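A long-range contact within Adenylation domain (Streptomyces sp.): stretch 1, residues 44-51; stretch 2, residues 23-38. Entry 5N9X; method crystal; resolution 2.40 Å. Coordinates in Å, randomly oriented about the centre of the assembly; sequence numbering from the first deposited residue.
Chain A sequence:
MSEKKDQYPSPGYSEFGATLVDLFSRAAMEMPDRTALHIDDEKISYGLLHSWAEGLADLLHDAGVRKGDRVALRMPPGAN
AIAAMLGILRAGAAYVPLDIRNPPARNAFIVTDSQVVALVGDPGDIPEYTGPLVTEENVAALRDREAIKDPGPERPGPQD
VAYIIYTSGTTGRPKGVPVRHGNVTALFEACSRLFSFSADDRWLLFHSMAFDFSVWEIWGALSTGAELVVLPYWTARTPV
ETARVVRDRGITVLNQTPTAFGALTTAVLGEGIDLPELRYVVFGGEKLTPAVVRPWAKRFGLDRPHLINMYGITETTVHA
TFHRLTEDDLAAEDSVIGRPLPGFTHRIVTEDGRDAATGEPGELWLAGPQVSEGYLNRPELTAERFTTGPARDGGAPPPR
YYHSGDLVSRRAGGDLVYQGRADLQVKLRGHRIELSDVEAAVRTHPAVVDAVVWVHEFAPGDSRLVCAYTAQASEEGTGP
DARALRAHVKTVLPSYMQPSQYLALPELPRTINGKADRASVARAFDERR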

# COMPACT_ATOMS: atom_id res chain seq x y z
N ILE A 44 -9.62 -1.54 23.72
CA ILE A 44 -9.38 -0.21 24.25
C ILE A 44 -10.42 0.75 23.68
O ILE A 44 -10.65 0.81 22.45
CB ILE A 44 -7.97 0.30 23.93
CG1 ILE A 44 -6.92 -0.73 24.35
CG2 ILE A 44 -7.72 1.59 24.64
CD1 ILE A 44 -6.48 -1.62 23.23
N SER A 45 -11.04 1.48 24.59
CA SER A 45 -11.97 2.55 24.28
C SER A 45 -11.28 3.77 23.69
O SER A 45 -10.13 4.07 24.03
CB SER A 45 -12.74 2.95 25.53
OG SER A 45 -11.99 3.87 26.30
N TYR A 46 -11.99 4.47 22.81
CA TYR A 46 -11.55 5.75 22.28
C TYR A 46 -11.09 6.68 23.40
O TYR A 46 -9.95 7.14 23.38
CB TYR A 46 -12.67 6.39 21.48
CG TYR A 46 -12.66 6.01 20.02
CD1 TYR A 46 -11.92 6.74 19.09
CD2 TYR A 46 -13.40 4.92 19.56
CE1 TYR A 46 -11.91 6.39 17.76
CE2 TYR A 46 -13.39 4.56 18.24
CZ TYR A 46 -12.65 5.29 17.34
OH TYR A 46 -12.66 4.92 16.00
N GLY A 47 -11.95 6.90 24.39
CA GLY A 47 -11.61 7.68 25.57
C GLY A 47 -10.26 7.36 26.21
O GLY A 47 -9.49 8.28 26.53
N LEU A 48 -9.96 6.07 26.40
CA LEU A 48 -8.70 5.69 27.05
C LEU A 48 -7.49 5.78 26.11
O LEU A 48 -6.41 6.20 26.53
CB LEU A 48 -8.82 4.28 27.66
CG LEU A 48 -7.52 3.67 28.23
CD1 LEU A 48 -7.03 4.32 29.53
CD2 LEU A 48 -7.67 2.13 28.41
N LEU A 49 -7.68 5.41 24.84
CA LEU A 49 -6.66 5.66 23.82
C LEU A 49 -6.31 7.16 23.75
O LEU A 49 -5.13 7.53 23.71
CB LEU A 49 -7.14 5.14 22.45
CG LEU A 49 -6.14 5.21 21.27
CD1 LEU A 49 -4.71 4.76 21.67
CD2 LEU A 49 -6.63 4.44 20.05
N HIS A 50 -7.33 8.01 23.76
CA HIS A 50 -7.11 9.45 23.75
C HIS A 50 -6.29 9.92 24.94
O HIS A 50 -5.35 10.71 24.79
CB HIS A 50 -8.42 10.21 23.70
CG HIS A 50 -8.24 11.68 23.50
ND1 HIS A 50 -8.36 12.60 24.52
CD2 HIS A 50 -7.92 12.39 22.39
CE1 HIS A 50 -8.14 13.81 24.05
NE2 HIS A 50 -7.87 13.71 22.76
N SER A 51 -6.63 9.43 26.13
CA SER A 51 -5.86 9.72 27.33
C SER A 51 -4.39 9.33 27.23
O SER A 51 -3.49 10.11 27.56
CB SER A 51 -6.46 9.02 28.54
OG SER A 51 -7.35 9.88 29.19
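Stretch 2 (23-38) LFSRAAMEMPDRTALH

Stretch 2 folds over stretch 1 as a helix (L23 to E30), a turn and a strand that includes L37 and H38, and it meets the last strand residues of stretch 1, I44 and S45, and the helix that follows from Y46. The two helices run at 133° to each other by their N-to-C directions (signed crossing angle -133°), so they are closer to antiparallel than to parallel, and their axes approach to 8.6 Å. Together the stretches bury 774 Å², both sides summed.

The strand part is antiparallel. I44 and L37 form a hydrogen-bonded pair, with I44 N donating to L37 O at 2.9 Å and L37 N to I44 O at 3.1 Å. The register then slips by one residue: S45 pairs with T35, with their CA atoms 4.3 Å apart, and the resulting beta bulge lets I44 O accept a second bond, from A36 N at 2.7 Å. The N-H...O angle of 138° for that bond, against 166° for the one from L37, shows the less direct approach. I44 and L37 project their side chains onto the same face of the sheet, where I44 CD1 lies 3.7 Å from L37 CB.

At the start of the stretch 1 helix, two carbonyls of stretch 2 take backbone amides that lack a helical partner within the stretch. Y46 N donates to R34 O at 2.9 Å, and G47 N to P32 O at 3.0 Å, with angles of 164° and 156°. The next amide is served from within: L48 N reaches S45 OG at 3.0 Å, the capping bond. P32 O belongs to a type I turn from M31 to R34, closed by R34 N to M31 O at 3.0 Å. The turn lies close against G47: an ideal CB there would stand 3.0 Å from P32 O, a tight approach.

The main bump is the Y46 side chain, which has the largest covered area of any residue in the contact, 148 Å². It enters a hollow made by the helix and the returning chain of stretch 2. A36 CB sits over one ring face, 3.6 Å from the centroid and 10° off the normal, a CH-pi contact. On the helix side, F24 CE1 comes to 3.6 Å from Y46 CD1 and A27 CB to 4.1 Å from Y46 CE1, both obliquely to the ring. A28 lies against the base of the side chain: its CA is 4.0 Å from Y46 CB.

F24 is the answering bump. Its CA-to-CB bond points sideways, but with chi1 in t the ring end comes nearer, placing CZ 3.7 Å from L49 CG and CE2 3.7 Å from H50 CA. The F24 and H50 rings pair obliquely, planes at 45° and centroids 5.8 Å apart. L49, whose CG meets F24 CZ, also reaches the strand side: its CD2 lies 3.8 Å from A36 CB and 3.9 Å from L37 CG, while H50 CB rests 3.9 Å from A28 CB.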

# COMPACT_ATOMS: atom_id res chain seq x y z
N LEU A 23 -9.19 14.78 13.70
CA LEU A 23 -10.08 13.67 13.40
C LEU A 23 -10.22 12.70 14.56
O LEU A 23 -11.33 12.33 14.93
CB LEU A 23 -9.64 12.90 12.14
CG LEU A 23 -9.56 13.66 10.80
CD1 LEU A 23 -9.10 12.74 9.67
CD2 LEU A 23 -10.84 14.42 10.41
N PHE A 24 -9.09 12.30 15.13
CA PHE A 24 -9.13 11.44 16.30
C PHE A 24 -9.80 12.13 17.50
O PHE A 24 -10.52 11.48 18.27
CB PHE A 24 -7.74 10.99 16.71
CG PHE A 24 -7.74 10.03 17.87
CD1 PHE A 24 -8.52 8.89 17.84
CD2 PHE A 24 -6.97 10.27 18.99
CE1 PHE A 24 -8.53 8.00 18.90
CE2 PHE A 24 -6.98 9.40 20.07
CZ PHE A 24 -7.76 8.26 20.02
N SER A 25 -9.55 13.43 17.66
CA SER A 25 -10.09 14.19 18.78
C SER A 25 -11.61 14.23 18.74
O SER A 25 -12.29 13.97 19.73
CB SER A 25 -9.52 15.61 18.77
OG SER A 25 -10.31 16.48 19.55
N ARG A 26 -12.13 14.56 17.58
CA ARG A 26 -13.56 14.57 17.38
C ARG A 26 -14.18 13.22 17.73
O ARG A 26 -14.98 13.12 18.65
CB ARG A 26 -13.87 14.96 15.94
CG ARG A 26 -15.32 15.07 15.62
CD ARG A 26 -15.50 14.63 14.21
NE ARG A 26 -15.70 15.76 13.32
CZ ARG A 26 -15.56 15.70 12.00
NH1 ARG A 26 -15.19 14.56 11.41
NH2 ARG A 26 -15.76 16.78 11.25
N ALA A 27 -13.78 12.17 17.03
CA ALA A 27 -14.30 10.84 17.29
C ALA A 27 -14.15 10.41 18.75
O ALA A 27 -15.05 9.78 19.31
CB ALA A 27 -13.62 9.83 16.39
N ALA A 28 -13.01 10.73 19.37
CA ALA A 28 -12.77 10.32 20.75
C ALA A 28 -13.59 11.16 21.72
O ALA A 28 -14.15 10.62 22.66
CB ALA A 28 -11.28 10.40 21.10
N MET A 29 -13.65 12.47 21.49
CA MET A 29 -14.51 13.33 22.31
C MET A 29 -15.96 12.91 22.20
O MET A 29 -16.70 12.92 23.18
CB MET A 29 -14.37 14.81 21.93
CG MET A 29 -15.40 15.73 22.61
SD MET A 29 -15.11 17.50 22.35
CE MET A 29 -13.52 17.65 23.15
N GLU A 30 -16.37 12.51 21.01
CA GLU A 30 -17.79 12.29 20.80
C GLU A 30 -18.23 10.88 21.03
O GLU A 30 -19.39 10.64 21.33
CB GLU A 30 -18.20 12.74 19.40
CG GLU A 30 -17.97 14.20 19.15
CD GLU A 30 -18.52 14.65 17.81
OE1 GLU A 30 -19.07 13.82 17.05
OE2 GLU A 30 -18.44 15.86 17.48
N MET A 31 -17.33 9.92 20.90
CA MET A 31 -17.72 8.53 21.10
C MET A 31 -16.78 7.78 22.05
O MET A 31 -16.34 6.67 21.73
CB MET A 31 -17.80 7.85 19.75
CG MET A 31 -18.83 8.50 18.82
SD MET A 31 -18.81 7.86 17.13
CE MET A 31 -17.42 8.82 16.54
N PRO A 32 -16.50 8.35 23.23
CA PRO A 32 -15.43 7.87 24.11
C PRO A 32 -15.61 6.44 24.62
O PRO A 32 -14.62 5.79 24.99
CB PRO A 32 -15.46 8.87 25.28
CG PRO A 32 -16.85 9.33 25.34
CD PRO A 32 -17.28 9.42 23.88
N ASP A 33 -16.85 5.98 24.64
CA ASP A 33 -17.19 4.65 25.13
C ASP A 33 -16.97 3.55 24.09
O ASP A 33 -16.78 2.38 24.45
CB ASP A 33 -18.64 4.64 25.63
CG ASP A 33 -19.61 5.13 24.55
OD1 ASP A 33 -19.23 6.01 23.74
OD2 ASP A 33 -20.75 4.61 24.50
N ARG A 34 -17.00 3.92 22.81
CA ARG A 34 -16.77 2.96 21.73
C ARG A 34 -15.36 2.36 21.75
O ARG A 34 -14.41 2.99 22.25
CB ARG A 34 -17.05 3.60 20.35
CG ARG A 34 -18.49 4.01 20.14
CD ARG A 34 -18.76 4.38 18.70
NE ARG A 34 -18.83 3.21 17.82
CZ ARG A 34 -19.82 2.31 17.85
NH1 ARG A 34 -20.82 2.44 18.71
NH2 ARG A 34 -19.80 1.29 17.00
N THR A 35 -15.22 1.17 21.16
CA THR A 35 -13.93 0.48 21.11
C THR A 35 -13.09 1.00 19.95
O THR A 35 -13.49 0.89 18.79
CB THR A 35 -14.11 -1.06 20.95
OG1 THR A 35 -14.96 -1.58 21.99
CG2 THR A 35 -12.78 -1.78 21.01
N ALA A 36 -11.93 1.56 20.25
CA ALA A 36 -11.04 2.02 19.20
C ALA A 36 -10.16 0.87 18.69
O ALA A 36 -10.00 0.68 17.48
CB ALA A 36 -10.19 3.18 19.69
N LEU A 37 -9.59 0.11 19.62
CA LEU A 37 -8.70 -0.99 19.26
C LEU A 37 -9.20 -2.30 19.82
O LEU A 37 -9.65 -2.36 20.97
CB LEU A 37 -7.27 -0.73 19.76
CG LEU A 37 -6.58 0.59 19.40
CD1 LEU A 37 -5.19 0.62 20.01
CD2 LEU A 37 -6.50 0.82 17.89
N HIS A 38 -9.12 -3.34 18.99
CA HIS A 38 -9.48 -4.70 19.38
C HIS A 38 -8.33 -5.64 19.04
O HIS A 38 -8.09 -5.94 17.88
CB HIS A 38 -10.75 -5.14 18.66
CG HIS A 38 -11.43 -6.33 19.27
ND1 HIS A 38 -12.66 -6.78 18.84
CD2 HIS A 38 -11.06 -7.13 20.29
CE1 HIS A 38 -13.01 -7.83 19.56
NE2 HIS A 38 -12.07 -8.07 20.45